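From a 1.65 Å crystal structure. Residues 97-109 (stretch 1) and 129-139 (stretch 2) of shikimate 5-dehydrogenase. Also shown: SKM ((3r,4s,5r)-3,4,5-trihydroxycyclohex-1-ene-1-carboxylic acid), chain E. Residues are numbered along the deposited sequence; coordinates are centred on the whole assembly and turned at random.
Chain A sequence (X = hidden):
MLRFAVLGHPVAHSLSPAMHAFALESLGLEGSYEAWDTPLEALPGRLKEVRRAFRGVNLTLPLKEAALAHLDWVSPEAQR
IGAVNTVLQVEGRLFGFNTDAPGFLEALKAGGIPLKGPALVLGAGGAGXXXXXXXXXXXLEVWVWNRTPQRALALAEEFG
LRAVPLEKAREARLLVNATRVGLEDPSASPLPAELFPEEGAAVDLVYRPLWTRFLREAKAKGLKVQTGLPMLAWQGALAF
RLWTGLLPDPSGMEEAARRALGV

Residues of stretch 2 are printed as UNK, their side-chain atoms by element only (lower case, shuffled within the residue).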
# COMPACT_ATOMS: atom_id res chain seq x y z
N PHE A 97 -8.11 5.29 -0.66
CA PHE A 97 -8.98 4.70 0.35
C PHE A 97 -9.76 5.81 1.03
O PHE A 97 -9.49 6.99 0.84
CB PHE A 97 -8.17 3.99 1.43
CG PHE A 97 -7.24 2.94 0.92
CD1 PHE A 97 -5.99 3.29 0.42
CD2 PHE A 97 -7.60 1.60 0.94
CE1 PHE A 97 -5.10 2.31 -0.04
CE2 PHE A 97 -6.74 0.62 0.48
CZ PHE A 97 -5.48 0.98 -0.01
N ASN A 98 -10.71 5.42 1.85
CA ASN A 98 -11.47 6.42 2.58
C ASN A 98 -11.50 6.02 4.03
O ASN A 98 -12.16 5.04 4.39
CB ASN A 98 -12.90 6.54 2.07
CG ASN A 98 -13.65 7.70 2.72
OD1 ASN A 98 -13.87 7.71 3.94
ND2 ASN A 98 -14.02 8.68 1.92
N THR A 99 -10.77 6.75 4.88
CA THR A 99 -10.80 6.42 6.29
C THR A 99 -11.78 7.30 7.07
O THR A 99 -11.95 7.10 8.26
CB THR A 99 -9.39 6.52 6.92
OG1 THR A 99 -8.94 7.89 6.88
CG2 THR A 99 -8.41 5.64 6.15
N ASP A 100 -12.45 8.24 6.39
CA ASP A 100 -13.45 9.08 7.07
C ASP A 100 -14.61 8.22 7.53
O ASP A 100 -15.13 8.40 8.63
CB ASP A 100 -14.01 10.18 6.14
CG ASP A 100 -13.03 11.30 5.87
OD1 ASP A 100 -12.40 11.81 6.82
OD2 ASP A 100 -12.91 11.70 4.69
N ALA A 101 -15.04 7.27 6.69
CA ALA A 101 -16.16 6.42 7.06
C ALA A 101 -15.89 5.53 8.28
O ALA A 101 -16.61 5.60 9.28
CB ALA A 101 -16.61 5.55 5.85
N PRO A 102 -14.86 4.67 8.24
CA PRO A 102 -14.59 3.83 9.41
C PRO A 102 -14.19 4.66 10.63
O PRO A 102 -14.51 4.29 11.77
CB PRO A 102 -13.47 2.91 8.92
CG PRO A 102 -12.77 3.74 7.88
CD PRO A 102 -13.93 4.35 7.14
N GLY A 103 -13.52 5.78 10.39
CA GLY A 103 -13.10 6.64 11.48
C GLY A 103 -14.31 7.19 12.22
O GLY A 103 -14.32 7.31 13.45
N PHE A 104 -15.34 7.54 11.47
CA PHE A 104 -16.56 8.07 12.08
C PHE A 104 -17.20 7.07 13.06
O PHE A 104 -17.56 7.42 14.18
CB PHE A 104 -17.55 8.46 10.98
CG PHE A 104 -18.83 9.01 11.51
CD1 PHE A 104 -18.90 10.33 11.95
CD2 PHE A 104 -19.96 8.22 11.57
CE1 PHE A 104 -20.09 10.83 12.46
CE2 PHE A 104 -21.15 8.71 12.07
CZ PHE A 104 -21.21 10.03 12.52
N LEU A 105 -17.34 5.81 12.64
CA LEU A 105 -17.93 4.80 13.51
C LEU A 105 -17.06 4.56 14.76
O LEU A 105 -17.60 4.39 15.85
CB LEU A 105 -18.11 3.47 12.74
CG LEU A 105 -19.15 3.48 11.61
CD1 LEU A 105 -19.27 2.09 10.97
CD2 LEU A 105 -20.49 3.91 12.17
N GLU A 106 -15.74 4.58 14.60
CA GLU A 106 -14.85 4.37 15.74
C GLU A 106 -15.01 5.54 16.72
O GLU A 106 -15.06 5.34 17.93
CB GLU A 106 -13.39 4.30 15.29
CG GLU A 106 -13.07 3.18 14.29
CD GLU A 106 -12.97 1.81 14.93
OE1 GLU A 106 -12.31 0.93 14.34
OE2 GLU A 106 -13.56 1.60 16.02
N ALA A 107 -15.09 6.75 16.17
CA ALA A 107 -15.26 7.96 17.00
C ALA A 107 -16.58 7.91 17.77
O ALA A 107 -16.63 8.27 18.95
CB ALA A 107 -15.20 9.21 16.13
N LEU A 108 -17.65 7.46 17.11
CA LEU A 108 -18.95 7.36 17.78
C LEU A 108 -18.85 6.46 19.00
O LEU A 108 -19.34 6.80 20.07
CB LEU A 108 -20.02 6.79 16.85
CG LEU A 108 -20.69 7.66 15.78
CD1 LEU A 108 -21.95 6.92 15.31
CD2 LEU A 108 -21.09 9.02 16.36
N LYS A 109 -18.23 5.29 18.85
CA LYS A 109 -18.09 4.38 19.98
C LYS A 109 -17.26 5.02 21.09
O LYS A 109 -17.59 4.89 22.27
CB LYS A 109 -17.44 3.07 19.54
CG LYS A 109 -18.26 2.29 18.54
CD LYS A 109 -17.63 0.93 18.26
CE LYS A 109 -18.45 0.14 17.26
NZ LYS A 109 -17.87 -1.21 17.03
N UNK A 129 -21.19 12.01 2.39
CA UNK A 129 -21.36 10.70 1.78
C UNK A 129 -20.61 9.62 2.57
O UNK A 129 -21.06 8.47 2.66
c UNK A 129 -22.27 9.63 -3.30
c UNK A 129 -21.78 11.53 -0.62
n UNK A 129 -22.14 8.41 -3.79
c UNK A 129 -21.25 11.53 -2.06
n UNK A 129 -23.43 10.28 -3.46
n UNK A 129 -21.25 10.20 -2.66
c UNK A 129 -20.88 10.71 0.32
N UNK A 130 -19.49 10.00 3.16
CA UNK A 130 -18.70 9.04 3.93
C UNK A 130 -19.46 8.69 5.22
O UNK A 130 -19.53 7.52 5.61
c UNK A 130 -17.32 9.62 4.25
N UNK A 131 -20.02 9.70 5.87
CA UNK A 131 -20.78 9.47 7.10
C UNK A 131 -22.02 8.62 6.82
O UNK A 131 -22.32 7.68 7.56
c UNK A 131 -19.93 11.51 8.28
c UNK A 131 -22.16 10.58 8.91
c UNK A 131 -21.18 10.82 7.76
N UNK A 132 -22.75 8.96 5.76
CA UNK A 132 -23.94 8.20 5.40
C UNK A 132 -23.55 6.74 5.11
O UNK A 132 -24.26 5.81 5.51
c UNK A 132 -24.62 8.83 4.16
N UNK A 133 -22.44 6.54 4.41
CA UNK A 133 -21.96 5.20 4.09
C UNK A 133 -21.65 4.41 5.36
O UNK A 133 -22.02 3.24 5.49
c UNK A 133 -19.99 2.15 1.18
c UNK A 133 -20.15 3.94 2.80
c UNK A 133 -18.82 1.98 3.26
c UNK A 133 -20.48 3.40 1.56
c UNK A 133 -19.15 1.45 2.04
c UNK A 133 -20.70 5.29 3.22
c UNK A 133 -19.31 3.22 3.65
N UNK A 134 -20.98 5.06 6.30
CA UNK A 134 -20.62 4.42 7.55
C UNK A 134 -21.86 4.06 8.38
O UNK A 134 -21.95 2.95 8.92
c UNK A 134 -19.71 5.34 8.35
N UNK A 135 -22.81 4.99 8.49
CA UNK A 135 -24.02 4.72 9.27
C UNK A 135 -24.84 3.62 8.61
O UNK A 135 -25.52 2.87 9.30
c UNK A 135 -24.22 7.09 10.23
c UNK A 135 -24.02 6.62 11.66
c UNK A 135 -24.87 5.98 9.41
c UNK A 135 -25.11 8.32 10.18
N UNK A 136 -24.78 3.54 7.28
CA UNK A 136 -25.53 2.50 6.57
C UNK A 136 -24.88 1.15 6.87
O UNK A 136 -25.57 0.14 7.11
n UNK A 136 -24.84 1.29 2.32
c UNK A 136 -24.55 0.89 1.08
c UNK A 136 -25.50 2.75 5.05
c UNK A 136 -26.36 1.72 4.26
n UNK A 136 -23.33 0.46 0.78
c UNK A 136 -26.15 1.79 2.74
n UNK A 136 -25.49 0.92 0.15
N UNK A 137 -23.56 1.14 6.87
CA UNK A 137 -22.80 -0.08 7.13
C UNK A 137 -23.07 -0.58 8.54
O UNK A 137 -23.10 -1.80 8.79
c UNK A 137 -20.41 -1.00 7.24
c UNK A 137 -18.97 -0.74 6.83
o UNK A 137 -18.53 0.43 6.89
c UNK A 137 -21.31 0.19 6.93
o UNK A 137 -18.27 -1.71 6.45
N UNK A 138 -23.27 0.36 9.46
CA UNK A 138 -23.55 0.03 10.85
C UNK A 138 -24.98 -0.47 11.05
O UNK A 138 -25.39 -0.83 12.16
c UNK A 138 -23.30 1.24 11.74
N UNK A 139 -25.77 -0.46 9.97
CA UNK A 139 -27.13 -0.95 10.05
C UNK A 139 -28.20 -0.00 10.55
O UNK A 139 -29.26 -0.46 10.97
O12 SKM E . -10.31 13.27 5.78
C8 SKM E . -9.54 14.20 6.55
C6 SKM E . -8.15 14.40 5.90
O7 SKM E . -7.48 13.14 5.84
C5 SKM E . -7.28 15.39 6.71
C4 SKM E . -8.08 16.57 7.27
C1 SKM E . -7.32 17.70 7.87
O2 SKM E . -5.98 17.66 7.90
O3 SKM E . -7.91 18.67 8.33
C10 SKM E . -9.42 16.64 7.24
C9 SKM E . -10.30 15.56 6.64
O11 SKM E . -10.70 15.97 5.33

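Position 129 carries three carbons, a nitrogen, then a carbon bearing two more nitrogens, a guanidinium that stays clear of stretch 1 and bonds elsewhere in the structure: R129. Position 130 has a single side-chain carbon, aimed toward stretch 1, its CB 3.9 Å from D100 CB and 4.0 Å from N98 OD1. It is A130, set where the backbones come closest, its CA 4.8 Å from A101 CA.

Position 131 shows three carbons, one carrying the other two, and one of the two outer carbons lies over a face of the F104 ring: V131. That methyl is V131 CG1, 3.9 Å from the F104 ring centroid and 18° off the normal, a CH-pi contact. Position 132 has one carbon, pointing away and touching nothing of stretch 1: A132. At 133 one carbon leads to a six-carbon ring with no heteroatom, and a ring carbon lies 4.2 Å from A101 CB: F133, the ring atom being CD1.

Position 134 again has one carbon, packed tightly: its CB is 3.2 Å from A101 O and 3.8 Å from L105 CG. This is A134, whose single methyl fills the space against the A101 carbonyl and the L105 side chain. Position 135 has four carbons forked at the second; its CA-to-CB bond points sideways, but the end of the side chain comes nearer, and one terminal carbon lies 3.6 Å from F104 CE2, at the ring edge: L135. That carbon, L135 CD2, is also 4.2 Å from L108 CD1.

Position 136 repeats the guanidinium pattern of three carbons, a nitrogen and a carbon with two nitrogens, out of reach of stretch 1: R136. Position 137 has three carbons, the last carrying two oxygens, and one oxygen lies 4.5 Å from L105 CD1: E137, the oxygen being OE1. Position 138 has one carbon, CB, 3.9 Å from L105 CD2: A138. Position 139 has no side-chain atom. G139 takes positive phi in a Schellman motif, where a CB would jam against the preceding carbonyl oxygen.

The contact works by small residues and shape. The helix axes approach to 8.0 Å at a crossing angle of -60°, and A101, A130 and A134 keep the crossing thin, while F104 packs against V131 and L135, and L105 rests mainly on A134 and A138, near the end of helix 129-137. No hydrogen bond joins the stretches. Polar groups serve other ends: N98 OD1 caps its own helix by accepting from A101 N at 3.0 Å, and D100 OD1 accepts from SKM O12 at 2.8 Å, holding the shikimate that gives the enzyme its name.

Stretch 2 (129-139) RAVAFALREAG
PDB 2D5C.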